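Local coordinates for penicillin-binding protein 1A (Mycobacterium tuberculosis, PDB 5CXW), which polymerises and cross-links peptidoglycan for the cell wall, the part described here being its penicillin-sensitive transpeptidase domain, at residues A[71-77]-A[228-232]; A[104-109]-A[262-266]. The contacts are given in a common frame with arbitrary orientation. Residues are numbered along the deposited sequence.

Interaction 1: A[71-77]-A[228-232]; sequences NGAVRAY and HPPHF
A single parallel beta bridge, Ala73 with His231, joins outermost strand 74-78 of the five-stranded antiparallel transpeptidase sheet to the loop between strands 226-227 and 233-237. The segments run 42° apart end to end. The CA register is Gly72-Pro230 (4.4 Å), Ala73-His231 (5.3 Å) and Val74-Phe232 (5.4 Å). The hollow is the missing side chain at Gly72 (phi 86°, psi 0°). His228 CB, 3.6 Å from Gly72 N, and the Pro229 carbonyl fill it. A CB there would clash with both and jam against Asn71 O. Asn71 OD1 accepts from Ala73 N at 3.0 Å, an Asx turn. His231 is extended (-154/155). Its ring (chi1 p) has Ala73 CA over one face, 4.0 Å from the centroid, and is held by His231 ND1 donating to Pro229 O (3.1 Å). The His228 ring has Asn71 CA over one face, 3.8 Å from its centroid. Val74 (t) sets CG2 over the Phe232 ring, 4.0 Å from the centroid. Phe232 (m) turns its edge to the face of Tyr77 (t), centroids 5.1 Å apart. Tyr77 OH hydrogen-bonds Asp87. Two backbone hydrogen bonds fix the bridge: His231 N to Gly72 O, 3.1 Å, and Val74 N to His231 O, 2.9 Å.

Interaction 2: A[104-109]-A[262-266]; sequences LVAALE and VADNV
Val262, Leu108 and Val266 carry most of this buried contact between helices 100-109 and 260-270. Both segments are helical. Their axes approach to 9.5 Å, with N-to-C directions 132° apart. The nearest CA pair is Leu108 with Val262, 5.8 Å. Val262 (t) points toward the other helix and sits among Val105, Leu108 and Glu109. Its CG1 is 3.7 Å from Leu108 CB and 4.2 Å from Val105 CG1. Its CG2 is 4.0 Å from Glu109 CG. Leu108 (chi1 m, chi2 t) reaches across with CD1, which lies 3.4 Å from Val266 CG2 and 4.1 Å from Asn265 CB. Val266 (t), one turn after Val262, also meets Val105: the two CG2 atoms are 3.9 Å apart. Leu104 CG is 4.2 Å from Val266 CG2. No hydrogen bond crosses. Helix 165-176 packs on Val105, and Leu104 touches helices 143-149 and 152-161. Helix 100-109 follows the probable acyl-ester serine, Ser97. This is apolar helix packing within the transpeptidase domain, a penicillin-binding fold of the beta-lactamase clan.

Interactions 1 and 2 lie in the same transpeptidase domain but do not touch. Their centres are 23 Å apart and their nearest atoms about 12 Å apart. The segments alternate along the chain, 71-77, 104-109, 228-232 and 262-266, so the two long-range connections cross in sequence. Interaction 1 joins a loop to the sheet's outermost strand and the residues before it, and lies away from the annotated sites. Interaction 2 is helix packing nearer the active site. The side chain of Leu104 is about 11 Å from that of Ser97, the probable acyl-ester nucleophile, and about 13 Å from the bound penicillin V-derived ligand. Neither contact touches the ligand.

Interaction 1: A[71-77]-A[228-232]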
loop_
_atom_site.group_PDB
_atom_site.type_symbol
_atom_site.label_atom_id
_atom_site.label_comp_id
_atom_site.label_asym_id
_atom_site.label_seq_id
_atom_site.Cartn_x
_atom_site.Cartn_y
_atom_site.Cartn_z
ATOM N N ASN A 71 2.374 -15.677 2.651
ATOM C CA ASN A 71 3.737 -15.865 3.120
ATOM C C ASN A 71 4.702 -14.721 3.013
ATOM O O ASN A 71 5.845 -14.886 3.386
ATOM C CB ASN A 71 4.288 -17.081 2.367
ATOM C CG ASN A 71 4.172 -16.899 0.900
ATOM O OD1 ASN A 71 4.160 -15.815 0.381
ATOM N ND2 ASN A 71 4.033 -18.023 0.192
ATOM N N GLY A 72 4.286 -13.568 2.484
ATOM C CA GLY A 72 5.213 -12.413 2.360
ATOM C C GLY A 72 6.039 -12.403 1.103
ATOM O O GLY A 72 6.842 -11.478 0.894
ATOM N N ALA A 73 5.865 -13.401 0.232
ATOM C CA ALA A 73 6.670 -13.508 -1.005
ATOM C C ALA A 73 6.369 -12.369 -1.962
ATOM O O ALA A 73 5.217 -12.032 -2.196
ATOM C CB ALA A 73 6.404 -14.853 -1.658
ATOM N N VAL A 74 7.413 -11.751 -2.490
ATOM C CA VAL A 74 7.247 -10.731 -3.492
ATOM C C VAL A 74 7.032 -11.381 -4.856
ATOM O O VAL A 74 7.934 -12.037 -5.430
ATOM C CB VAL A 74 8.403 -9.716 -3.509
ATOM C CG1 VAL A 74 8.157 -8.696 -4.683
ATOM C CG2 VAL A 74 8.605 -9.033 -2.179
ATOM N N ARG A 75 5.834 -11.189 -5.402
ATOM C CA ARG A 75 5.425 -11.774 -6.661
ATOM C C ARG A 75 5.661 -10.906 -7.879
ATOM O O ARG A 75 5.782 -11.424 -9.011
ATOM C CB ARG A 75 3.957 -12.181 -6.638
ATOM C CG ARG A 75 3.619 -13.166 -5.539
ATOM C CD ARG A 75 4.465 -14.419 -5.686
ATOM N NE ARG A 75 3.991 -15.476 -4.783
ATOM C CZ ARG A 75 4.768 -16.485 -4.322
ATOM N NH1 ARG A 75 6.053 -16.623 -4.684
ATOM N NH2 ARG A 75 4.245 -17.403 -3.492
ATOM N N ALA A 76 5.596 -9.588 -7.698
ATOM C CA ALA A 76 5.846 -8.663 -8.776
ATOM C C ALA A 76 6.482 -7.423 -8.168
ATOM O O ALA A 76 6.125 -7.009 -7.082
ATOM C CB ALA A 76 4.554 -8.268 -9.476
ATOM N N TYR A 77 7.402 -6.838 -8.898
ATOM C CA TYR A 77 8.198 -5.708 -8.394
ATOM C C TYR A 77 8.721 -4.902 -9.577
ATOM O O TYR A 77 9.597 -5.379 -10.354
ATOM C CB TYR A 77 9.386 -6.242 -7.569
ATOM C CG TYR A 77 10.188 -5.203 -6.818
ATOM C CD1 TYR A 77 9.812 -4.807 -5.548
ATOM C CD2 TYR A 77 11.320 -4.599 -7.392
ATOM C CE1 TYR A 77 10.534 -3.880 -4.831
ATOM C CE2 TYR A 77 12.049 -3.677 -6.686
ATOM C CZ TYR A 77 11.647 -3.327 -5.396
ATOM O OH TYR A 77 12.376 -2.428 -4.726
ATOM N N HIS A 228 3.717 -11.350 7.470
ATOM C CA HIS A 228 4.944 -12.062 7.070
ATOM C C HIS A 228 5.915 -11.073 6.509
ATOM O O HIS A 228 5.557 -10.311 5.633
ATOM C CB HIS A 228 4.675 -13.167 6.021
ATOM C CG HIS A 228 3.632 -14.178 6.390
ATOM N ND1 HIS A 228 3.928 -15.373 7.004
ATOM C CD2 HIS A 228 2.291 -14.185 6.208
ATOM C CE1 HIS A 228 2.814 -16.071 7.178
ATOM N NE2 HIS A 228 1.814 -15.369 6.694
ATOM N N PRO A 229 7.186 -11.097 6.951
ATOM C CA PRO A 229 8.168 -10.153 6.375
ATOM C C PRO A 229 8.292 -10.321 4.863
ATOM O O PRO A 229 8.341 -11.460 4.366
ATOM C CB PRO A 229 9.493 -10.530 7.065
ATOM C CG PRO A 229 9.038 -11.116 8.340
ATOM C CD PRO A 229 7.780 -11.882 8.063
ATOM N N PRO A 230 8.277 -9.217 4.133
ATOM C CA PRO A 230 8.419 -9.365 2.682
ATOM C C PRO A 230 9.780 -9.919 2.320
ATOM O O PRO A 230 10.768 -9.566 2.957
ATOM C CB PRO A 230 8.243 -7.941 2.120
ATOM C CG PRO A 230 7.775 -7.127 3.211
ATOM C CD PRO A 230 7.933 -7.850 4.530
ATOM N N HIS A 231 9.814 -10.759 1.315
ATOM C CA HIS A 231 11.108 -11.333 0.890
ATOM C C HIS A 231 11.048 -11.724 -0.547
ATOM O O HIS A 231 9.970 -12.016 -1.104
ATOM C CB HIS A 231 11.434 -12.532 1.779
ATOM C CG HIS A 231 10.461 -13.624 1.662
ATOM N ND1 HIS A 231 9.241 -13.591 2.299
ATOM C CD2 HIS A 231 10.472 -14.766 0.927
ATOM C CE1 HIS A 231 8.565 -14.683 1.995
ATOM N NE2 HIS A 231 9.295 -15.421 1.183
ATOM N N PHE A 232 12.239 -11.740 -1.143
ATOM C CA PHE A 232 12.456 -11.963 -2.555
ATOM C C PHE A 232 13.103 -13.342 -2.853
ATOM O O PHE A 232 13.077 -13.781 -3.981
ATOM C CB PHE A 232 13.423 -10.892 -3.119
ATOM C CG PHE A 232 12.887 -9.500 -3.162
ATOM C CD1 PHE A 232 12.902 -8.704 -2.002
ATOM C CD2 PHE A 232 12.339 -8.966 -4.339
ATOM C CE1 PHE A 232 12.368 -7.402 -2.015
ATOM C CE2 PHE A 232 11.833 -7.667 -4.339
ATOM C CZ PHE A 232 11.862 -6.897 -3.189
#

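Interaction 2: A[104-109]-A[262-266]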
loop_
_atom_site.group_PDB
_atom_site.type_symbol
_atom_site.label_atom_id
_atom_site.label_comp_id
_atom_site.label_asym_id
_atom_site.label_seq_id
_atom_site.Cartn_x
_atom_site.Cartn_y
_atom_site.Cartn_z
ATOM N N LEU A 104 -8.263 3.403 10.598
ATOM C CA LEU A 104 -9.403 2.502 10.799
ATOM C C LEU A 104 -9.035 1.251 11.575
ATOM O O LEU A 104 -9.755 0.825 12.504
ATOM C CB LEU A 104 -10.006 2.163 9.452
ATOM C CG LEU A 104 -11.284 1.335 9.486
ATOM C CD1 LEU A 104 -12.397 1.901 10.325
ATOM C CD2 LEU A 104 -11.787 1.083 8.083
ATOM N N VAL A 105 -7.854 0.699 11.271
ATOM C CA VAL A 105 -7.331 -0.370 12.096
ATOM C C VAL A 105 -7.291 0.042 13.552
ATOM O O VAL A 105 -7.771 -0.684 14.447
ATOM C CB VAL A 105 -5.914 -0.855 11.671
ATOM C CG1 VAL A 105 -5.365 -1.841 12.651
ATOM C CG2 VAL A 105 -5.948 -1.519 10.287
ATOM N N ALA A 106 -6.671 1.182 13.809
ATOM C CA ALA A 106 -6.506 1.658 15.177
ATOM C C ALA A 106 -7.854 1.817 15.904
ATOM O O ALA A 106 -7.977 1.464 17.085
ATOM C CB ALA A 106 -5.804 2.998 15.202
ATOM N N ALA A 107 -8.824 2.368 15.184
ATOM C CA ALA A 107 -10.131 2.588 15.730
ATOM C C ALA A 107 -10.783 1.268 16.126
ATOM O O ALA A 107 -11.337 1.086 17.238
ATOM C CB ALA A 107 -10.994 3.320 14.732
ATOM N N LEU A 108 -10.797 0.329 15.195
ATOM C CA LEU A 108 -11.436 -0.946 15.418
ATOM C C LEU A 108 -10.780 -1.659 16.604
ATOM O O LEU A 108 -11.464 -2.299 17.395
ATOM C CB LEU A 108 -11.359 -1.807 14.160
ATOM C CG LEU A 108 -12.262 -1.338 13.026
ATOM C CD1 LEU A 108 -11.751 -1.873 11.699
ATOM C CD2 LEU A 108 -13.634 -1.843 13.220
ATOM N N GLU A 109 -9.466 -1.511 16.748
ATOM C CA GLU A 109 -8.738 -2.135 17.855
ATOM C C GLU A 109 -9.186 -1.556 19.239
ATOM O O GLU A 109 -8.960 -2.180 20.310
ATOM C CB GLU A 109 -7.260 -1.991 17.610
ATOM C CG GLU A 109 -6.762 -2.963 16.557
ATOM C CD GLU A 109 -5.284 -2.894 16.303
ATOM O OE1 GLU A 109 -4.666 -1.927 16.747
ATOM O OE2 GLU A 109 -4.753 -3.819 15.643
ATOM N N VAL A 262 -10.752 -7.502 13.448
ATOM C CA VAL A 262 -10.430 -6.164 13.016
ATOM C C VAL A 262 -10.083 -6.154 11.545
ATOM O O VAL A 262 -10.642 -5.329 10.753
ATOM C CB VAL A 262 -9.285 -5.566 13.876
ATOM C CG1 VAL A 262 -8.752 -4.298 13.238
ATOM C CG2 VAL A 262 -9.772 -5.302 15.254
ATOM N N ALA A 263 -9.151 -6.984 11.145
ATOM C CA ALA A 263 -8.701 -6.968 9.761
ATOM C C ALA A 263 -9.880 -7.238 8.797
ATOM O O ALA A 263 -9.997 -6.596 7.749
ATOM C CB ALA A 263 -7.658 -8.015 9.556
ATOM N N ASP A 264 -10.736 -8.186 9.136
ATOM C CA ASP A 264 -11.859 -8.584 8.259
ATOM C C ASP A 264 -12.920 -7.455 8.149
ATOM O O ASP A 264 -13.593 -7.319 7.112
ATOM C CB ASP A 264 -12.450 -9.914 8.717
ATOM C CG ASP A 264 -11.441 -11.108 8.546
ATOM O OD1 ASP A 264 -10.388 -10.961 7.827
ATOM O OD2 ASP A 264 -11.754 -12.175 9.094
ATOM N N ASN A 265 -13.074 -6.656 9.207
ATOM C CA ASN A 265 -13.913 -5.459 9.144
ATOM C C ASN A 265 -13.293 -4.361 8.258
ATOM O O ASN A 265 -14.023 -3.657 7.501
ATOM C CB ASN A 265 -14.267 -4.896 10.523
ATOM C CG ASN A 265 -15.490 -5.554 11.102
ATOM O OD1 ASN A 265 -16.608 -5.172 10.787
ATOM N ND2 ASN A 265 -15.308 -6.520 11.960
ATOM N N VAL A 266 -11.965 -4.188 8.349
ATOM C CA VAL A 266 -11.293 -3.241 7.462
ATOM C C VAL A 266 -11.523 -3.678 5.965
ATOM O O VAL A 266 -11.921 -2.879 5.113
ATOM C CB VAL A 266 -9.801 -3.106 7.753
ATOM C CG1 VAL A 266 -9.108 -2.294 6.658
ATOM C CG2 VAL A 266 -9.572 -2.519 9.168
#